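Local coordinates for protein SaTIE-TED (Staphylococcus aureus, PDB 6FX6) that is of unknown function but forms the thioester domain of a wall-attached surface protein, a domain class that probably bonds covalently to host targets, at residues E53-G57 with A58-G62; M80-F84 with G85-N89; G118-Y121 with E122-K125. One frame throughout, in Å; residues are numbered along the deposited sequence.

Contact 1: residues E53-G57 with A58-G62; sequences EAAIG and AVHTG
With chi1 at -66°, His60 holds CG beside its backbone N and anti to the carbonyl carbon, which carries the imidazole back toward Ala55. The chain turns back through a type II beta turn from Ala55 to Ala58, which leads into strand 59-64. Gly57 supplies the positive phi (82°) that the third position of such a turn calls for. The turn is closed by Ala58 N donating to Ala55 O at 3.2 Å, with the donor lying well above the carbonyl plane. The two methyls lie together on one side of this bond, Ala55 CB and Ala58 CB meeting at 3.9 Å. His60 CE1 also points at Ala55 O, 3.3 Å away at the ring edge. Both ring nitrogens are engaged, which fixes the rotation of the buried imidazole. His60 ND1 donates to Ala58 O at 2.8 Å; the oxygen sits in the ring plane, but the bond is bent (136°). Backbone bonds from Gly57 and Ala58 to Leu8 fasten the segment to strand 5-13, while Ala54 and Ile56 pack on Phe38. At the far ring edge a water, 2.7 Å from His60 NE2, accepts from Ala55 N at 2.8 Å.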
loop_
_atom_site.group_PDB
_atom_site.type_symbol
_atom_site.label_atom_id
_atom_site.label_comp_id
_atom_site.label_asym_id
_atom_site.label_seq_id
_atom_site.Cartn_x
_atom_site.Cartn_y
_atom_site.Cartn_z
ATOM N N GLU A 53 14.621 0.457 -19.752
ATOM C CA GLU A 53 15.714 0.606 -18.787
ATOM C C GLU A 53 15.597 1.932 -18.028
ATOM O O GLU A 53 15.280 2.965 -18.622
ATOM C CB GLU A 53 17.082 0.496 -19.490
ATOM C CG GLU A 53 17.622 1.764 -20.166
ATOM C CD GLU A 53 16.719 2.342 -21.258
ATOM O OE1 GLU A 53 15.982 1.572 -21.918
ATOM O OE2 GLU A 53 16.742 3.578 -21.453
ATOM N N ALA A 54 15.862 1.897 -16.724
ATOM C CA ALA A 54 15.864 3.101 -15.892
ATOM C C ALA A 54 17.176 3.882 -16.050
ATOM O O ALA A 54 18.221 3.292 -16.339
ATOM C CB ALA A 54 15.636 2.735 -14.431
ATOM N N ALA A 55 17.104 5.203 -15.856
ATOM C CA ALA A 55 18.274 6.094 -15.923
ATOM C C ALA A 55 18.876 6.301 -14.533
ATOM O O ALA A 55 18.668 7.337 -13.897
ATOM C CB ALA A 55 17.887 7.430 -16.543
ATOM N N ILE A 56 19.631 5.304 -14.078
ATOM C CA ILE A 56 20.270 5.325 -12.760
ATOM C C ILE A 56 21.219 6.516 -12.650
ATOM O O ILE A 56 21.976 6.796 -13.573
ATOM C CB ILE A 56 21.081 4.024 -12.482
ATOM C CG1 ILE A 56 20.172 2.783 -12.453
ATOM C CG2 ILE A 56 21.886 4.130 -11.183
ATOM C CD1 ILE A 56 19.017 2.866 -11.487
ATOM N N GLY A 57 21.152 7.214 -11.516
ATOM C CA GLY A 57 22.018 8.354 -11.233
ATOM C C GLY A 57 21.579 9.679 -11.832
ATOM O O GLY A 57 22.222 10.703 -11.587
ATOM N N ALA A 58 20.488 9.674 -12.602
ATOM C CA ALA A 58 20.017 10.868 -13.300
ATOM C C ALA A 58 18.925 11.557 -12.498
ATOM O O ALA A 58 18.194 10.916 -11.734
ATOM C CB ALA A 58 19.496 10.507 -14.684
ATOM N N VAL A 59 18.816 12.865 -12.709
ATOM C CA VAL A 59 17.803 13.697 -12.072
ATOM C C VAL A 59 16.459 13.455 -12.767
ATOM O O VAL A 59 16.347 13.627 -13.980
ATOM C CB VAL A 59 18.176 15.198 -12.162
ATOM C CG1 VAL A 59 17.072 16.078 -11.578
ATOM C CG2 VAL A 59 19.506 15.458 -11.460
ATOM N N HIS A 60 15.458 13.041 -11.993
ATOM C CA HIS A 60 14.094 12.830 -12.485
ATOM C C HIS A 60 13.192 13.938 -11.975
ATOM O O HIS A 60 13.514 14.604 -10.988
ATOM C CB HIS A 60 13.546 11.481 -12.003
ATOM C CG HIS A 60 14.269 10.296 -12.562
ATOM N ND1 HIS A 60 15.634 10.137 -12.452
ATOM C CD2 HIS A 60 13.814 9.201 -13.218
ATOM C CE1 HIS A 60 15.989 9.001 -13.024
ATOM N NE2 HIS A 60 14.902 8.410 -13.491
ATOM N N THR A 61 12.060 14.133 -12.647
ATOM C CA THR A 61 11.063 15.103 -12.213
ATOM C C THR A 61 9.857 14.344 -11.664
ATOM O O THR A 61 9.290 13.491 -12.355
ATOM C CB THR A 61 10.642 16.061 -13.349
ATOM O OG1 THR A 61 9.645 15.450 -14.178
ATOM C CG2 THR A 61 11.848 16.458 -14.201
ATOM N N GLY A 62 9.484 14.660 -10.425
ATOM C CA GLY A 62 8.342 14.040 -9.760
ATOM C C GLY A 62 7.031 14.704 -10.132
ATOM O O GLY A 62 6.887 15.919 -9.999
HETATM O O HOH W 1 14.618 6.274 -15.110
#

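Contact 2: residues M80-F84 with G85-N89; sequences MISHF and GYIAN
His83 and Ala88 meet at the C-terminal end of helix 72-87, where the last turn widens to a pi-type turn. The methyl CB of Ala88 sits over one face of the imidazole, 3.7 Å from the His83 ring centroid, in a CH-pi contact offset toward the rim. His83 is brought beneath it by extending CG anti to the backbone N (chi1 180°), and turns its CD2 edge onto the middle of the Phe84 ring. Met80, present as selenomethionine, sets its selenium at the edge of that ring. The body of the turn, Ser82, His83, Gly85 and Tyr86, is buried. Tyr86 has a side of its own, facing strand 43-47 and helix 94-107, and its hydroxyl hydrogen-bonds to Gln92 O and to Lys37 NZ. The wider turn shows in the backbone. Ser82 O takes two donors, Tyr86 N at 3.1 Å and Ile87 N at 3.2 Å, and His83 O is gripped by Ala88 N at 2.8 Å. The helix end is looser, with Ala88 exposed and Asn89 partly so. There the Asn89 side chain turns back on the helix: ND2 donates to Phe84 O at 2.9 Å, in the carbonyl plane and nearly straight (165°).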
loop_
_atom_site.group_PDB
_atom_site.type_symbol
_atom_site.label_atom_id
_atom_site.label_comp_id
_atom_site.label_asym_id
_atom_site.label_seq_id
_atom_site.Cartn_x
_atom_site.Cartn_y
_atom_site.Cartn_z
HETATM N N MSE A 80 -1.337 -0.549 -3.305
HETATM C CA MSE A 80 -1.613 -1.688 -2.414
HETATM C C MSE A 80 -0.544 -2.739 -2.509
HETATM O O MSE A 80 -0.096 -3.275 -1.494
HETATM C CB MSE A 80 -2.923 -2.417 -2.748
HETATM C CG MSE A 80 -4.203 -1.595 -2.663
HETATM SE SE MSE A 80 -4.472 -1.008 -0.818
HETATM C CE MSE A 80 -3.651 0.786 -0.931
ATOM N N ILE A 81 -0.138 -3.059 -3.732
ATOM C CA ILE A 81 0.906 -4.056 -3.956
ATOM C C ILE A 81 2.247 -3.553 -3.421
ATOM O O ILE A 81 2.969 -4.304 -2.771
ATOM C CB ILE A 81 1.017 -4.453 -5.446
ATOM C CG1 ILE A 81 -0.269 -5.163 -5.897
ATOM C CG2 ILE A 81 2.208 -5.377 -5.666
ATOM C CD1 ILE A 81 -0.479 -5.169 -7.395
ATOM N N SER A 82 2.575 -2.293 -3.689
ATOM C CA SER A 82 3.792 -1.703 -3.155
ATOM C C SER A 82 3.771 -1.734 -1.626
ATOM O O SER A 82 4.713 -2.220 -1.000
ATOM C CB SER A 82 3.968 -0.275 -3.661
ATOM O OG SER A 82 5.123 0.332 -3.102
ATOM N N HIS A 83 2.674 -1.261 -1.036
ATOM C CA HIS A 83 2.569 -1.146 0.420
ATOM C C HIS A 83 2.642 -2.498 1.138
ATOM O O HIS A 83 3.556 -2.734 1.937
ATOM C CB HIS A 83 1.287 -0.413 0.813
ATOM C CG HIS A 83 1.109 -0.268 2.288
ATOM N ND1 HIS A 83 1.790 0.675 3.031
ATOM C CD2 HIS A 83 0.347 -0.964 3.163
ATOM C CE1 HIS A 83 1.439 0.562 4.301
ATOM N NE2 HIS A 83 0.571 -0.429 4.408
ATOM N N PHE A 84 1.681 -3.371 0.851
ATOM C CA PHE A 84 1.586 -4.666 1.531
ATOM C C PHE A 84 2.641 -5.666 1.072
ATOM O O PHE A 84 3.061 -6.524 1.856
ATOM C CB PHE A 84 0.187 -5.259 1.369
ATOM C CG PHE A 84 -0.876 -4.475 2.076
ATOM C CD1 PHE A 84 -0.975 -4.522 3.466
ATOM C CD2 PHE A 84 -1.781 -3.690 1.369
ATOM C CE1 PHE A 84 -1.955 -3.802 4.134
ATOM C CE2 PHE A 84 -2.762 -2.969 2.033
ATOM C CZ PHE A 84 -2.847 -3.019 3.415
ATOM N N GLY A 85 3.071 -5.549 -0.183
ATOM C CA GLY A 85 4.078 -6.439 -0.748
ATOM C C GLY A 85 5.466 -6.222 -0.193
ATOM O O GLY A 85 6.172 -7.183 0.095
ATOM N N TYR A 86 5.874 -4.969 -0.036
ATOM C CA TYR A 86 7.231 -4.710 0.416
ATOM C C TYR A 86 7.351 -3.715 1.561
ATOM O O TYR A 86 7.908 -4.059 2.596
ATOM C CB TYR A 86 8.145 -4.317 -0.758
ATOM C CG TYR A 86 9.588 -4.382 -0.346
ATOM C CD1 TYR A 86 10.236 -5.611 -0.219
ATOM C CD2 TYR A 86 10.288 -3.225 0.008
ATOM C CE1 TYR A 86 11.549 -5.684 0.205
ATOM C CE2 TYR A 86 11.604 -3.292 0.440
ATOM C CZ TYR A 86 12.229 -4.521 0.530
ATOM O OH TYR A 86 13.531 -4.594 0.950
ATOM N N ILE A 87 6.836 -2.500 1.397
ATOM C CA ILE A 87 7.163 -1.403 2.321
ATOM C C ILE A 87 6.670 -1.643 3.745
ATOM O O ILE A 87 7.407 -1.379 4.694
ATOM C CB ILE A 87 6.708 -0.037 1.753
ATOM C CG1 ILE A 87 7.579 0.317 0.536
ATOM C CG2 ILE A 87 6.812 1.076 2.797
ATOM C CD1 ILE A 87 6.803 0.827 -0.642
ATOM N N ALA A 88 5.445 -2.147 3.892
ATOM C CA ALA A 88 4.918 -2.536 5.205
ATOM C C ALA A 88 5.010 -4.044 5.473
ATOM O O ALA A 88 4.409 -4.535 6.421
ATOM C CB ALA A 88 3.479 -2.062 5.350
ATOM N N ASN A 89 5.770 -4.772 4.659
ATOM C CA ASN A 89 5.893 -6.219 4.806
ATOM C C ASN A 89 6.989 -6.574 5.820
ATOM O O ASN A 89 8.020 -5.905 5.895
ATOM C CB ASN A 89 6.184 -6.866 3.450
ATOM C CG ASN A 89 5.825 -8.340 3.421
ATOM O OD1 ASN A 89 6.514 -9.171 4.014
ATOM N ND2 ASN A 89 4.741 -8.671 2.732
#

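Contact 3: residues G118-Y121 with E122-K125; sequences GLNY and EARK
Over one face of the Tyr121 ring lies CB of Lys125, and the lysine chain runs on past the ring so that its CD stands 4.1 Å from Tyr121 CE2. A carboxylate oxygen, Glu122 OE2, approaches the same ring obliquely, 3.5 Å from Tyr121 CD2, the carboxylate plane being turned 75° from the ring. The guanidinium of Arg124 is met near its edge by Asn120 CB and by Leu119 O, the oxygen somewhat tilted from the plane. Its NH1 donates to Leu119 O at 3.0 Å, on a bent path (141°) and from above the carbonyl plane. With CG beside its backbone N (chi1 -77°), the arginine chain runs back past Asn120 O to Leu119 O. The frame for these contacts is the N-terminal turn of helix 121-134. Asn120 holds the N-cap position with positive phi, but its side chain makes no capping bond; instead its ND2 lies against Ala123 CB at 3.6 Å. The first helical bonds start here, Arg124 N donating to Asn120 O at 3.0 Å and Lys125 N to Tyr121 O at 2.8 Å. The charged ends look beyond the turn: Arg124 NH2 forms a salt bridge with Asp91, and Lys125 NZ another with Glu106. Leu119 and Tyr121 pack on Met102 of helix 94-107, and the Tyr121 hydroxyl bonds to the same carboxylate oxygen, Glu106 OE2, as the lysine.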
loop_
_atom_site.group_PDB
_atom_site.type_symbol
_atom_site.label_atom_id
_atom_site.label_comp_id
_atom_site.label_asym_id
_atom_site.label_seq_id
_atom_site.Cartn_x
_atom_site.Cartn_y
_atom_site.Cartn_z
ATOM N N GLY A 118 14.027 -20.386 -6.759
ATOM C CA GLY A 118 14.426 -19.792 -5.486
ATOM C C GLY A 118 13.735 -18.496 -5.084
ATOM O O GLY A 118 13.889 -18.059 -3.946
ATOM N N LEU A 119 13.004 -17.866 -6.005
ATOM C CA LEU A 119 12.086 -16.771 -5.647
ATOM C C LEU A 119 10.919 -17.180 -4.763
ATOM O O LEU A 119 10.432 -16.355 -3.992
ATOM C CB LEU A 119 11.488 -16.088 -6.884
ATOM C CG LEU A 119 12.072 -14.722 -7.191
ATOM C CD1 LEU A 119 13.522 -14.883 -7.552
ATOM C CD2 LEU A 119 11.311 -14.072 -8.326
ATOM N N ASN A 120 10.448 -18.418 -4.917
ATOM C CA ASN A 120 9.226 -18.873 -4.265
ATOM C C ASN A 120 8.087 -17.928 -4.680
ATOM O O ASN A 120 7.336 -17.431 -3.837
ATOM C CB ASN A 120 9.435 -18.918 -2.737
ATOM C CG ASN A 120 8.434 -19.806 -2.022
ATOM O OD1 ASN A 120 8.047 -20.862 -2.522
ATOM N ND2 ASN A 120 8.024 -19.386 -0.832
ATOM N N TYR A 121 7.982 -17.683 -5.989
ATOM C CA TYR A 121 7.161 -16.583 -6.516
ATOM C C TYR A 121 5.674 -16.769 -6.276
ATOM O O TYR A 121 5.001 -15.839 -5.831
ATOM C CB TYR A 121 7.392 -16.358 -8.018
ATOM C CG TYR A 121 6.591 -15.188 -8.584
ATOM C CD1 TYR A 121 6.801 -13.886 -8.121
ATOM C CD2 TYR A 121 5.610 -15.384 -9.565
ATOM C CE1 TYR A 121 6.062 -12.816 -8.618
ATOM C CE2 TYR A 121 4.873 -14.320 -10.080
ATOM C CZ TYR A 121 5.096 -13.037 -9.604
ATOM O OH TYR A 121 4.370 -11.970 -10.104
ATOM N N GLU A 122 5.163 -17.953 -6.583
ATOM C CA GLU A 122 3.728 -18.199 -6.481
ATOM C C GLU A 122 3.226 -18.044 -5.045
ATOM O O GLU A 122 2.159 -17.471 -4.833
ATOM C CB GLU A 122 3.361 -19.574 -7.053
ATOM C CG GLU A 122 3.579 -19.698 -8.560
ATOM C CD GLU A 122 2.800 -18.665 -9.369
ATOM O OE1 GLU A 122 1.575 -18.532 -9.152
ATOM O OE2 GLU A 122 3.414 -17.984 -10.221
ATOM N N ALA A 123 4.009 -18.519 -4.075
ATOM C CA ALA A 123 3.676 -18.372 -2.651
ATOM C C ALA A 123 3.799 -16.922 -2.165
ATOM O O ALA A 123 2.975 -16.461 -1.370
ATOM C CB ALA A 123 4.540 -19.290 -1.801
ATOM N N ARG A 124 4.825 -16.210 -2.635
ATOM C CA ARG A 124 4.989 -14.787 -2.312
ATOM C C ARG A 124 3.848 -13.943 -2.885
ATOM O O ARG A 124 3.267 -13.119 -2.175
ATOM C CB ARG A 124 6.346 -14.252 -2.795
ATOM C CG ARG A 124 7.518 -14.668 -1.914
ATOM C CD ARG A 124 8.797 -13.911 -2.262
ATOM N NE ARG A 124 9.637 -13.687 -1.081
ATOM C CZ ARG A 124 10.498 -14.559 -0.555
ATOM N NH1 ARG A 124 10.683 -15.757 -1.090
ATOM N NH2 ARG A 124 11.192 -14.220 0.528
ATOM N N LYS A 125 3.538 -14.166 -4.160
ATOM C CA LYS A 125 2.428 -13.491 -4.842
ATOM C C LYS A 125 1.087 -13.720 -4.144
ATOM O O LYS A 125 0.333 -12.768 -3.931
ATOM C CB LYS A 125 2.334 -13.987 -6.287
ATOM C CG LYS A 125 1.224 -13.373 -7.129
ATOM C CD LYS A 125 1.139 -14.069 -8.475
ATOM C CE LYS A 125 0.044 -13.467 -9.339
ATOM N NZ LYS A 125 0.014 -14.085 -10.692
#

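All three contacts belong to the thioester domain and follow in series along the chain. Contacts 2 and 3 are neighbours, their centres 15 Å apart and their nearest atoms about 7 Å, and Asp91 bridges them: its backbone N bonds to Asn89 OD1 of contact 2, its carboxylate to Arg124 of contact 3. Both contacts pack against helix 94-107. Contact 1 stands apart, where a loop enters strand 59-64 at the protein surface, its centre 23 Å from that of contact 2 and 29 Å from that of contact 3. A bound zinc ion lies about 13 Å from the side chain of Ile56, so that side chain does not touch it.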